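PDB 5ZE8: cytochrome c552, which probably carries electrons at low potential through five covalently attached c-type hemes in a thermophilic purple sulfur photosynthetic bacterium. Local coordinates for residues A[107-112]-A[130-135]; A[100-105]-A[226-231]. All coordinates share one frame; numbering follows the deposited sequence.

Contact 1 of 2, residues A[107-112]-A[130-135]; sequences AARDQT and CHTLKT. With HEC (heme c), chain D.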
loop_
_atom_site.group_PDB
_atom_site.type_symbol
_atom_site.label_atom_id
_atom_site.label_comp_id
_atom_site.label_asym_id
_atom_site.label_seq_id
_atom_site.Cartn_x
_atom_site.Cartn_y
_atom_site.Cartn_z
ATOM N N ALA A 107 -16.252 10.852 2.232
ATOM C CA ALA A 107 -17.500 10.597 1.437
ATOM C C ALA A 107 -18.296 9.498 2.136
ATOM O O ALA A 107 -19.468 9.669 2.328
ATOM C CB ALA A 107 -17.179 10.226 0.008
ATOM N N ALA A 108 -17.619 8.415 2.566
ATOM C CA ALA A 108 -18.348 7.369 3.253
ATOM C C ALA A 108 -18.914 7.937 4.567
ATOM O O ALA A 108 -20.040 7.629 4.938
ATOM C CB ALA A 108 -17.408 6.279 3.517
ATOM N N ARG A 109 -18.192 8.844 5.234
ATOM C CA ARG A 109 -18.691 9.410 6.509
ATOM C C ARG A 109 -19.966 10.238 6.314
ATOM O O ARG A 109 -20.822 10.249 7.228
ATOM C CB ARG A 109 -17.623 10.272 7.155
ATOM C CG ARG A 109 -17.971 10.752 8.543
ATOM C CD ARG A 109 -16.723 11.261 9.125
ATOM N NE ARG A 109 -16.901 11.788 10.464
ATOM C CZ ARG A 109 -15.898 12.159 11.213
ATOM N NH1 ARG A 109 -14.640 12.074 10.751
ATOM N NH2 ARG A 109 -16.205 12.637 12.456
ATOM N N ASP A 110 -20.137 10.796 5.132
ATOM C CA ASP A 110 -21.308 11.578 4.769
ATOM C C ASP A 110 -22.336 10.769 3.969
ATOM O O ASP A 110 -23.360 11.325 3.484
ATOM C CB ASP A 110 -20.850 12.814 3.945
ATOM C CG ASP A 110 -20.282 13.881 4.792
ATOM O OD1 ASP A 110 -20.383 13.779 6.057
ATOM O OD2 ASP A 110 -19.607 14.792 4.216
ATOM N N GLN A 111 -22.159 9.435 3.870
ATOM C CA GLN A 111 -23.094 8.564 3.087
ATOM C C GLN A 111 -23.325 9.074 1.678
ATOM O O GLN A 111 -24.497 9.107 1.197
ATOM C CB GLN A 111 -24.452 8.333 3.822
ATOM C CG GLN A 111 -25.212 7.034 3.457
ATOM C CD GLN A 111 -24.619 5.749 3.965
ATOM O OE1 GLN A 111 -24.951 4.667 3.403
ATOM N NE2 GLN A 111 -23.814 5.784 4.992
ATOM N N THR A 112 -22.262 9.414 0.972
ATOM C CA THR A 112 -22.367 9.853 -0.431
ATOM C C THR A 112 -21.369 9.146 -1.329
ATOM O O THR A 112 -20.249 8.823 -0.845
ATOM C CB THR A 112 -22.187 11.366 -0.554
ATOM O OG1 THR A 112 -22.374 11.774 -1.933
ATOM C CG2 THR A 112 -20.845 11.855 -0.113
ATOM N N CYS A 130 -7.520 11.057 8.390
ATOM C CA CYS A 130 -6.695 10.334 9.332
ATOM C C CYS A 130 -6.749 10.971 10.723
ATOM O O CYS A 130 -6.748 10.232 11.735
ATOM C CB CYS A 130 -5.253 10.349 8.885
ATOM S SG CYS A 130 -4.930 9.062 7.682
ATOM N N HIS A 131 -6.749 12.304 10.789
ATOM C CA HIS A 131 -6.633 12.962 12.074
ATOM C C HIS A 131 -7.931 13.102 12.865
ATOM O O HIS A 131 -7.932 13.727 13.909
ATOM C CB HIS A 131 -5.854 14.324 11.993
ATOM C CG HIS A 131 -4.393 14.130 11.772
ATOM N ND1 HIS A 131 -3.526 13.847 12.836
ATOM C CD2 HIS A 131 -3.628 14.116 10.630
ATOM C CE1 HIS A 131 -2.313 13.664 12.309
ATOM N NE2 HIS A 131 -2.336 13.839 11.001
ATOM N N THR A 132 -8.997 12.467 12.387
ATOM C CA THR A 132 -10.258 12.381 13.208
ATOM C C THR A 132 -10.521 10.933 13.685
ATOM O O THR A 132 -11.565 10.679 14.279
ATOM C CB THR A 132 -11.473 13.063 12.539
ATOM O OG1 THR A 132 -11.719 12.539 11.269
ATOM C CG2 THR A 132 -11.260 14.581 12.473
ATOM N N LEU A 133 -9.658 9.976 13.334
ATOM C CA LEU A 133 -9.795 8.584 13.838
ATOM C C LEU A 133 -9.449 8.642 15.306
ATOM O O LEU A 133 -8.399 9.118 15.675
ATOM C CB LEU A 133 -8.804 7.697 13.133
ATOM C CG LEU A 133 -8.969 7.561 11.620
ATOM C CD1 LEU A 133 -7.819 6.709 11.104
ATOM C CD2 LEU A 133 -10.340 7.095 11.175
ATOM N N LYS A 134 -10.363 8.181 16.180
ATOM C CA LYS A 134 -10.163 8.294 17.624
ATOM C C LYS A 134 -9.809 6.985 18.334
ATOM O O LYS A 134 -8.799 6.924 19.017
ATOM C CB LYS A 134 -11.315 8.974 18.296
ATOM C CG LYS A 134 -11.052 9.240 19.755
ATOM C CD LYS A 134 -12.225 9.964 20.360
ATOM C CE LYS A 134 -11.971 10.220 21.815
ATOM N NZ LYS A 134 -13.218 10.847 22.332
ATOM N N THR A 135 -10.601 5.950 18.097
ATOM C CA THR A 135 -10.379 4.674 18.828
ATOM C C THR A 135 -10.562 3.538 17.847
ATOM O O THR A 135 -11.621 3.420 17.237
ATOM C CB THR A 135 -11.387 4.540 19.953
ATOM O OG1 THR A 135 -11.351 5.708 20.808
ATOM C CG2 THR A 135 -11.167 3.280 20.754
HETATM FE FE HEC D . -0.645 13.601 9.856
HETATM C CHA HEC D . 1.482 13.272 12.591
HETATM C CHB HEC D . -0.440 16.960 10.093
HETATM C CHC HEC D . -2.232 13.903 6.757
HETATM C CHD HEC D . -1.394 10.312 9.988
HETATM N NA HEC D . 0.323 14.846 11.061
HETATM C C1A HEC D . 1.162 14.539 12.099
HETATM C C2A HEC D . 1.750 15.744 12.613
HETATM C C3A HEC D . 1.183 16.807 11.913
HETATM C C4A HEC D . 0.320 16.225 10.971
HETATM C CMA HEC D . 1.436 18.310 12.041
HETATM C CAA HEC D . 2.853 15.767 13.692
HETATM C CBA HEC D . 4.176 15.681 12.921
HETATM C CGA HEC D . 5.363 15.725 13.865
HETATM O O1A HEC D . 5.380 16.545 14.827
HETATM O O2A HEC D . 6.384 15.075 13.584
HETATM N NB HEC D . -1.245 15.132 8.649
HETATM C C1B HEC D . -1.087 16.402 8.988
HETATM C C2B HEC D . -1.621 17.212 7.907
HETATM C C3B HEC D . -2.079 16.386 6.941
HETATM C C4B HEC D . -1.879 15.049 7.442
HETATM C CMB HEC D . -1.554 18.722 7.856
HETATM C CAB HEC D . -2.566 16.622 5.579
HETATM C CBB HEC D . -1.758 17.386 4.726
HETATM N NC HEC D . -1.612 12.358 8.631
HETATM C C1C HEC D . -2.162 12.617 7.379
HETATM C C2C HEC D . -2.706 11.443 6.817
HETATM C C3C HEC D . -2.568 10.416 7.744
HETATM C C4C HEC D . -1.837 11.003 8.861
HETATM C CMC HEC D . -3.463 11.422 5.506
HETATM C CAC HEC D . -2.998 8.989 7.606
HETATM C CBC HEC D . -2.633 8.231 6.436
HETATM N ND HEC D . -0.082 12.137 11.013
HETATM C C1D HEC D . -0.521 10.828 10.929
HETATM C C2D HEC D . 0.108 9.966 11.971
HETATM C C3D HEC D . 0.903 10.800 12.680
HETATM C C4D HEC D . 0.802 12.163 12.093
HETATM C CMD HEC D . -0.210 8.538 12.264
HETATM C CAD HEC D . 1.741 10.411 13.861
HETATM C CBD HEC D . 3.090 9.829 13.419
HETATM C CGD HEC D . 3.736 9.071 14.570
HETATM O O1D HEC D . 3.974 7.859 14.495
HETATM O O2D HEC D . 4.122 9.708 15.535
#
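Arg109 spans the gap to Thr132, whose CA lies 11.2 Å from its own. With CG anti to the backbone N (chi1 -173°), the chain runs extended from CB through CG and CD to NE; the side chain as a whole also touches Leu155 and His38. At the tip NH1 donates to Thr132 OG1 at 3.0 Å, with the oxygen within 1° of the guanidinium plane but a bent N-H...O angle of 140°. NH1 also comes to 3.8 Å from Thr132 CB. The other terminal nitrogen, NH2, bonds to Ser156 O, so two oxygens fix the rotation of the plane. Thr132 directly follows Cys130 and His131, the last two residues of a CXXCH heme-binding motif. Cys130 SG forms a thioether bond with heme CAC (1.9 Å). His131 NE2 binds the heme FE at 2.1 Å, with His270 as the other axial ligand. Replacing Arg109 with alanine would remove the guanidinium and is likely to leave Thr132 OG1 and Ser156 O without this donor and to open a gap beside Leu155. Thr132 OG1 keeps a second, stronger tie by donating to Val128 O inside the motif; His131 ND1 is in turn held by Gln160 O.

Contact 2 of 2, residues A[100-105]-A[226-231]; sequences LYCHAP and MGCHDQ. With HEC (heme c), chain E.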
loop_
_atom_site.group_PDB
_atom_site.type_symbol
_atom_site.label_atom_id
_atom_site.label_comp_id
_atom_site.label_asym_id
_atom_site.label_seq_id
_atom_site.Cartn_x
_atom_site.Cartn_y
_atom_site.Cartn_z
ATOM N N LEU A 100 -15.348 2.900 -0.512
ATOM C CA LEU A 100 -15.257 4.270 -0.055
ATOM C C LEU A 100 -14.801 4.359 1.404
ATOM O O LEU A 100 -14.287 5.382 1.838
ATOM C CB LEU A 100 -16.515 5.018 -0.320
ATOM C CG LEU A 100 -16.999 5.029 -1.752
ATOM C CD1 LEU A 100 -18.373 5.659 -1.820
ATOM C CD2 LEU A 100 -15.980 5.515 -2.741
ATOM N N TYR A 101 -15.057 3.306 2.217
ATOM C CA TYR A 101 -14.679 3.317 3.593
ATOM C C TYR A 101 -13.191 3.522 3.786
ATOM O O TYR A 101 -12.752 4.051 4.808
ATOM C CB TYR A 101 -15.158 2.065 4.325
ATOM C CG TYR A 101 -16.661 1.772 4.303
ATOM C CD1 TYR A 101 -17.560 2.757 4.561
ATOM C CD2 TYR A 101 -17.087 0.524 4.059
ATOM C CE1 TYR A 101 -18.912 2.477 4.503
ATOM C CE2 TYR A 101 -18.427 0.206 4.075
ATOM C CZ TYR A 101 -19.305 1.244 4.272
ATOM O OH TYR A 101 -20.756 0.972 4.259
ATOM N N CYS A 102 -12.435 3.082 2.825
ATOM C CA CYS A 102 -10.929 3.142 2.813
ATOM C C CYS A 102 -10.394 4.141 1.818
ATOM O O CYS A 102 -9.440 4.823 2.106
ATOM C CB CYS A 102 -10.238 1.799 2.540
ATOM S SG CYS A 102 -10.854 0.512 3.740
ATOM N N HIS A 103 -11.012 4.207 0.614
ATOM C CA HIS A 103 -10.503 5.043 -0.502
ATOM C C HIS A 103 -11.081 6.452 -0.508
ATOM O O HIS A 103 -10.477 7.332 -1.133
ATOM C CB HIS A 103 -10.788 4.408 -1.852
ATOM C CG HIS A 103 -9.980 3.193 -2.185
ATOM N ND1 HIS A 103 -8.855 3.288 -2.994
ATOM C CD2 HIS A 103 -10.126 1.843 -1.867
ATOM C CE1 HIS A 103 -8.339 2.071 -3.129
ATOM N NE2 HIS A 103 -9.073 1.175 -2.468
ATOM N N ALA A 104 -12.247 6.702 0.111
ATOM C CA ALA A 104 -12.820 8.041 0.141
ATOM C C ALA A 104 -13.518 8.221 1.480
ATOM O O ALA A 104 -14.736 8.406 1.545
ATOM C CB ALA A 104 -13.699 8.298 -1.049
ATOM N N PRO A 105 -12.746 8.190 2.574
ATOM C CA PRO A 105 -13.348 8.126 3.884
ATOM C C PRO A 105 -14.304 9.199 4.213
ATOM O O PRO A 105 -15.342 8.934 4.862
ATOM C CB PRO A 105 -12.128 8.053 4.846
ATOM C CG PRO A 105 -10.995 8.561 4.029
ATOM C CD PRO A 105 -11.277 8.100 2.641
ATOM N N MET A 226 -4.566 0.308 10.745
ATOM C CA MET A 226 -5.119 -1.018 10.566
ATOM C C MET A 226 -6.512 -1.066 10.007
ATOM O O MET A 226 -6.826 -2.080 9.339
ATOM C CB MET A 226 -5.071 -1.876 11.876
ATOM C CG MET A 226 -3.727 -2.369 12.258
ATOM S SD MET A 226 -3.080 -3.565 11.060
ATOM C CE MET A 226 -2.132 -2.323 10.404
ATOM N N GLY A 227 -7.359 -0.087 10.243
ATOM C CA GLY A 227 -8.742 -0.175 9.686
ATOM C C GLY A 227 -8.761 -0.321 8.161
ATOM O O GLY A 227 -9.604 -1.001 7.554
ATOM N N CYS A 228 -7.827 0.375 7.544
ATOM C CA CYS A 228 -7.689 0.343 6.070
ATOM C C CYS A 228 -6.724 -0.637 5.561
ATOM O O CYS A 228 -6.824 -0.992 4.355
ATOM C CB CYS A 228 -7.304 1.739 5.557
ATOM S SG CYS A 228 -8.534 2.970 6.078
ATOM N N HIS A 229 -5.759 -1.068 6.379
ATOM C CA HIS A 229 -4.675 -1.928 5.920
ATOM C C HIS A 229 -4.614 -3.327 6.522
ATOM O O HIS A 229 -3.717 -4.117 6.101
ATOM C CB HIS A 229 -3.390 -1.191 6.231
ATOM C CG HIS A 229 -3.081 -0.119 5.215
ATOM N ND1 HIS A 229 -2.527 -0.442 3.979
ATOM C CD2 HIS A 229 -3.165 1.240 5.280
ATOM C CE1 HIS A 229 -2.324 0.723 3.342
ATOM N NE2 HIS A 229 -2.748 1.734 4.096
ATOM N N ASP A 230 -5.502 -3.682 7.456
ATOM C CA ASP A 230 -5.377 -5.030 8.162
ATOM C C ASP A 230 -5.746 -6.120 7.183
ATOM O O ASP A 230 -4.916 -7.020 6.875
ATOM C CB ASP A 230 -6.209 -5.046 9.440
ATOM C CG ASP A 230 -6.251 -6.350 10.116
ATOM O OD1 ASP A 230 -5.541 -7.247 9.783
ATOM O OD2 ASP A 230 -7.164 -6.534 10.948
ATOM N N GLN A 231 -6.949 -6.029 6.622
ATOM C CA GLN A 231 -7.465 -7.183 5.840
ATOM C C GLN A 231 -8.592 -6.711 4.964
ATOM O O GLN A 231 -9.244 -5.741 5.308
ATOM C CB GLN A 231 -7.898 -8.325 6.766
ATOM C CG GLN A 231 -8.134 -9.645 6.072
ATOM C CD GLN A 231 -8.147 -10.911 6.953
ATOM O OE1 GLN A 231 -7.407 -11.044 7.937
ATOM N NE2 GLN A 231 -8.969 -11.866 6.546
HETATM FE FE HEC E . -2.553 3.782 3.667
HETATM C CHA HEC E . -1.903 3.243 0.362
HETATM C CHB HEC E . 0.744 3.228 4.417
HETATM C CHC HEC E . -3.177 4.677 6.909
HETATM C CHD HEC E . -5.958 3.835 3.031
HETATM N NA HEC E . -0.939 3.341 2.595
HETATM C C1A HEC E . -0.823 3.159 1.226
HETATM C C2A HEC E . 0.536 2.849 0.847
HETATM C C3A HEC E . 1.219 2.796 2.018
HETATM C C4A HEC E . 0.338 3.201 3.079
HETATM C CMA HEC E . 2.715 2.533 2.202
HETATM C CAA HEC E . 1.017 2.496 -0.514
HETATM C CBA HEC E . 1.442 3.755 -1.266
HETATM C CGA HEC E . 1.857 3.397 -2.697
HETATM O O1A HEC E . 1.102 2.771 -3.467
HETATM O O2A HEC E . 2.947 3.835 -3.171
HETATM N NB HEC E . -1.400 3.894 5.331
HETATM C C1B HEC E . -0.095 3.581 5.472
HETATM C C2B HEC E . 0.286 3.718 6.841
HETATM C C3B HEC E . -0.790 4.118 7.544
HETATM C C4B HEC E . -1.864 4.303 6.556
HETATM C CMB HEC E . 1.688 3.420 7.362
HETATM C CAB HEC E . -0.909 4.508 8.971
HETATM C CBB HEC E . 0.092 5.454 9.407
HETATM N NC HEC E . -4.178 4.192 4.726
HETATM C C1C HEC E . -4.262 4.536 6.012
HETATM C C2C HEC E . -5.650 4.796 6.476
HETATM C C3C HEC E . -6.402 4.536 5.384
HETATM C C4C HEC E . -5.524 4.162 4.294
HETATM C CMC HEC E . -6.077 5.186 7.883
HETATM C CAC HEC E . -7.928 4.561 5.221
HETATM C CBC HEC E . -8.674 5.604 5.792
HETATM N ND HEC E . -3.645 3.562 2.058
HETATM C C1D HEC E . -5.033 3.593 1.964
HETATM C C2D HEC E . -5.463 3.411 0.588
HETATM C C3D HEC E . -4.361 3.275 -0.159
HETATM C C4D HEC E . -3.214 3.387 0.780
HETATM C CMD HEC E . -6.889 3.374 0.204
HETATM C CAD HEC E . -4.329 3.004 -1.686
HETATM C CBD HEC E . -4.909 4.117 -2.508
HETATM C CGD HEC E . -4.755 3.812 -3.993
HETATM O O1D HEC E . -3.766 3.182 -4.476
HETATM O O2D HEC E . -5.683 4.226 -4.754
#
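Cys102 and Cys228 lie flank to flank, their CA atoms 5.4 Å apart, where two short helices bring together the ends of two CXXCH motifs. Both sulfurs are placed alike, each beside its own backbone N and anti to the carbonyl carbon (chi1 -54° and -57°). From these positions Cys102 SG packs against Cys228 CA at 3.9 Å, while Cys228 SG lies 4.1 Å from Cys102 CB. The two sulfurs serve different hemes: Cys228 SG is joined to CAC of one at 1.9 Å, and Cys102 SG forms the corresponding link to CAC of another. The histidines that follow repeat the likeness. His229 carries its ring toward the first heme and binds the iron through NE2 at 2.1 Å, with His61 as the second axial ligand; His103 NE2 binds the iron of the other heme. The His103 ring also serves the first heme as a packing surface, for the methyl CMD stands 3.7 Å above the centre of one ring face, and the propionate oxygen O2D lies in plane at the ring edge. His103 stacks on His72 as well. On the backbone side, Cys102 O is 3.5 Å from CAC of the heme held by Cys228. As thioethers, both sulfurs have given up the S-H group, so their meeting is plain van der Waals packing, in which two heme attachments share one buried patch, which keeps the two cofactors close, as electron transfer between them would probably require.

Overall arrangement
Contact 1 is nested along the chain within the long loop closed by contact 2, and their centres are about 10 Å apart. Helices 100-103 and 105-109 follow one another and join the two directly: Ala108 CB rests 3.7 Å from Leu100 O and, at the same distance, from Tyr101 CD1. Thr112 O also packs on Leu100 CD1. Through their CXXCH ends the two contacts hold neighbouring hemes, one on Cys130 and His131, the other on Cys228 and His229, with irons 11.8 Å apart; contact 2 also holds a third through Cys102 and His103. CBC of the Cys130 heme comes to 3.6 Å from CHC of the Cys228 heme, a spacing that probably suits electron transfer.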